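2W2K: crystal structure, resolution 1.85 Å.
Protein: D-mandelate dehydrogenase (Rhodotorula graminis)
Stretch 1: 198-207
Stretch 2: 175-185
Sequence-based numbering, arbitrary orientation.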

# COMPACT_ATOMS: atom_id res chain seq x y z
N ALA B 198 7.63 -12.37 22.96
CA ALA B 198 6.28 -11.87 22.82
C ALA B 198 5.38 -12.58 23.82
O ALA B 198 5.57 -13.76 24.13
CB ALA B 198 5.77 -12.11 21.41
N ASP B 199 4.38 -11.87 24.33
CA ASP B 199 3.41 -12.48 25.22
C ASP B 199 2.75 -13.68 24.52
O ASP B 199 2.67 -13.72 23.28
CB ASP B 199 2.35 -11.46 25.64
CG ASP B 199 1.61 -10.86 24.46
OD1 ASP B 199 0.62 -11.47 24.01
OD2 ASP B 199 2.03 -9.79 23.98
N ALA B 200 2.29 -14.64 25.32
CA ALA B 200 1.71 -15.88 24.79
C ALA B 200 0.53 -15.63 23.85
O ALA B 200 0.27 -16.42 22.94
CB ALA B 200 1.32 -16.80 25.92
N GLU B 201 -0.17 -14.51 24.06
CA GLU B 201 -1.32 -14.14 23.23
C GLU B 201 -0.95 -13.49 21.90
O GLU B 201 -1.64 -13.71 20.89
CB GLU B 201 -2.29 -13.24 24.02
CG GLU B 201 -2.96 -13.96 25.20
CD GLU B 201 -3.70 -15.23 24.77
OE1 GLU B 201 -4.51 -15.16 23.82
OE2 GLU B 201 -3.46 -16.30 25.37
N THR B 202 0.11 -12.68 21.89
CA THR B 202 0.65 -12.14 20.63
C THR B 202 1.13 -13.30 19.75
O THR B 202 0.80 -13.36 18.56
CB THR B 202 1.80 -11.09 20.85
OG1 THR B 202 1.27 -9.88 21.40
CG2 THR B 202 2.51 -10.75 19.55
N GLU B 203 1.88 -14.24 20.34
CA GLU B 203 2.41 -15.37 19.58
C GLU B 203 1.32 -16.23 18.95
O GLU B 203 1.40 -16.56 17.77
CB GLU B 203 3.41 -16.21 20.40
CG GLU B 203 4.82 -15.58 20.44
CD GLU B 203 5.94 -16.58 20.75
OE1 GLU B 203 7.13 -16.17 20.78
OE2 GLU B 203 5.65 -17.79 20.95
N LYS B 204 0.27 -16.52 19.72
CA LYS B 204 -0.84 -17.35 19.22
C LYS B 204 -1.63 -16.65 18.11
O LYS B 204 -1.97 -17.26 17.10
CB LYS B 204 -1.77 -17.79 20.36
N ALA B 205 -1.91 -15.36 18.29
CA ALA B 205 -2.68 -14.56 17.34
C ALA B 205 -1.99 -14.41 15.97
O ALA B 205 -2.65 -14.43 14.93
CB ALA B 205 -3.00 -13.20 17.93
N LEU B 206 -0.66 -14.27 15.99
CA LEU B 206 0.11 -13.97 14.77
C LEU B 206 0.76 -15.20 14.14
O LEU B 206 1.29 -15.12 13.04
CB LEU B 206 1.17 -12.89 15.05
CG LEU B 206 0.73 -11.49 15.52
CD1 LEU B 206 1.95 -10.60 15.87
CD2 LEU B 206 -0.16 -10.79 14.48
N GLY B 207 0.70 -16.33 14.84
CA GLY B 207 1.45 -17.52 14.45
C GLY B 207 2.95 -17.25 14.43
O GLY B 207 3.66 -17.73 13.54
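Stretch 2, residues 175-185: QKEIARKAVHG

The strongest polar link between the two stretches is a salt bridge at the start of the first helix. Lys176 is extended beyond CB, with chi2 to chi4 all t, and this carries its ammonium group to Asp199, where NZ of Lys176 donates to OD2 of Asp199 at 3.2 Å. A long, flexible lysine suits the place: its CA-to-CB bond points sideways, and only the reach of the chain brings the charge to its partner. NZ of Lys176 also lies 3.5 Å from OG1 of Thr202.

Asp199 is also the N-cap of helix 200-206. Its OD1 accepts from the backbone N of Thr202 at a very short 2.5 Å, while its OD2 accepts from OG1 of Thr202 at 2.7 Å. Aspartate is well suited to such a position, because its short side chain can fold back, here with chi1 in p, to satisfy an amide that has no helical carbonyl before it. OD2 thus serves both the threonine hydroxyl and the lysine.

At the other end of the contact, NE2 of His184 donates to the backbone O of Ala205 at 2.8 Å. The distance is short, but the angle of 128° at the hydrogen makes the bond weak. The carbonyl lies at the edge of the imidazole ring, near its plane, as expected for an approach to a ring nitrogen.

Between these polar ends sits Leu206, the buried center of the packing. Its CB leaves sideways, but with chi1 m and chi2 t the branched end comes nearer to stretch 2. CD1 of Leu206 meets CB of Ala179 at 3.8 Å, and CD2 of Leu206 lies 3.7 Å from CA of Arg180. The methyl of Ala179 offers a small apolar surface to CD1 of Leu206, while CD2 of Leu206 rests near the backbone at CA of Arg180. CG1 of Val183 lies 3.9 Å from the backbone O of Leu206, so the valine covers the carbonyl at the end of the first helix rather than the leucine side chain. The end of Arg180 leads away from stretch 1 and forms a salt bridge with Glu177, NE of Arg180 to OE2 of Glu177 at 3.0 Å.

Stretch 2 is helical, with a wider pi-type turn at 181-185. Its axis runs in nearly the same direction as that of helix 200-206, at 26°, with a closest approach of 10.9 Å. The backbones come nearer toward the later residues: the CA atoms of Thr202 and Lys176 are 7.9 Å apart, those of Leu206 and Arg180 6.6 Å. Gly207 then leaves helical geometry with positive phi, a conformation that favors glycine.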

# COMPACT_ATOMS: atom_id res chain seq x y z
N GLN B 175 5.25 -2.64 15.44
CA GLN B 175 5.44 -3.90 14.68
C GLN B 175 4.30 -4.93 14.86
O GLN B 175 3.94 -5.65 13.90
CB GLN B 175 6.80 -4.55 15.01
CG GLN B 175 7.22 -5.69 14.02
CD GLN B 175 8.06 -5.18 12.82
OE1 GLN B 175 7.50 -4.83 11.76
NE2 GLN B 175 9.39 -5.13 12.98
N LYS B 176 3.71 -5.00 16.06
CA LYS B 176 2.54 -5.86 16.29
C LYS B 176 1.39 -5.50 15.34
O LYS B 176 0.68 -6.40 14.86
CB LYS B 176 2.08 -5.85 17.77
CG LYS B 176 3.07 -6.55 18.73
CD LYS B 176 2.56 -6.40 20.19
CE LYS B 176 3.46 -7.11 21.20
NZ LYS B 176 2.87 -6.98 22.58
N GLU B 177 1.25 -4.20 15.03
CA GLU B 177 0.21 -3.75 14.07
C GLU B 177 0.63 -3.99 12.61
O GLU B 177 -0.21 -4.40 11.80
CB GLU B 177 -0.14 -2.26 14.29
CG GLU B 177 -1.15 -2.03 15.44
CD GLU B 177 -2.54 -2.59 15.11
OE1 GLU B 177 -3.28 -1.95 14.32
OE2 GLU B 177 -2.91 -3.67 15.65
N ILE B 178 1.90 -3.72 12.27
CA ILE B 178 2.46 -4.15 10.98
C ILE B 178 2.16 -5.66 10.73
O ILE B 178 1.60 -6.03 9.68
CB ILE B 178 4.01 -3.83 10.82
CG1 ILE B 178 4.30 -2.31 10.97
CG2 ILE B 178 4.54 -4.35 9.46
CD1 ILE B 178 5.83 -1.96 11.00
N ALA B 179 2.49 -6.51 11.72
CA ALA B 179 2.35 -7.98 11.58
C ALA B 179 0.89 -8.42 11.50
O ALA B 179 0.55 -9.34 10.75
CB ALA B 179 3.07 -8.72 12.75
N ARG B 180 0.02 -7.79 12.27
CA ARG B 180 -1.43 -8.11 12.23
C ARG B 180 -1.98 -7.86 10.80
O ARG B 180 -2.70 -8.70 10.22
CB ARG B 180 -2.22 -7.29 13.27
CG ARG B 180 -3.73 -7.66 13.35
CD ARG B 180 -4.52 -6.75 14.31
NE ARG B 180 -4.56 -5.36 13.88
CZ ARG B 180 -5.31 -4.88 12.89
NH1 ARG B 180 -6.14 -5.66 12.19
NH2 ARG B 180 -5.25 -3.59 12.58
N LYS B 181 -1.62 -6.71 10.25
CA LYS B 181 -2.08 -6.32 8.90
C LYS B 181 -1.46 -7.22 7.80
O LYS B 181 -2.16 -7.67 6.89
CB LYS B 181 -1.85 -4.81 8.68
CG LYS B 181 -2.73 -3.90 9.58
CD LYS B 181 -2.22 -2.41 9.57
CE LYS B 181 -2.98 -1.60 10.60
NZ LYS B 181 -2.45 -0.22 10.80
N ALA B 182 -0.16 -7.51 7.92
CA ALA B 182 0.54 -8.35 6.93
C ALA B 182 0.12 -9.83 6.96
O ALA B 182 0.01 -10.46 5.90
CB ALA B 182 2.08 -8.22 7.09
N VAL B 183 -0.10 -10.37 8.18
CA VAL B 183 -0.48 -11.80 8.37
C VAL B 183 -1.97 -12.05 8.10
O VAL B 183 -2.32 -12.86 7.22
CB VAL B 183 -0.12 -12.34 9.82
CG1 VAL B 183 -0.72 -13.74 10.05
CG2 VAL B 183 1.39 -12.33 10.04
N HIS B 184 -2.84 -11.37 8.83
CA HIS B 184 -4.29 -11.57 8.65
C HIS B 184 -4.85 -10.93 7.37
O HIS B 184 -5.69 -11.54 6.69
CB HIS B 184 -5.06 -11.15 9.91
CG HIS B 184 -4.67 -11.96 11.11
ND1 HIS B 184 -4.68 -13.34 11.11
CD2 HIS B 184 -4.18 -11.59 12.32
CE1 HIS B 184 -4.24 -13.79 12.27
NE2 HIS B 184 -3.93 -12.75 13.03
N GLY B 185 -4.36 -9.73 7.03
CA GLY B 185 -4.79 -9.03 5.80
C GLY B 185 -4.19 -9.61 4.52
O GLY B 185 -4.92 -10.13 3.68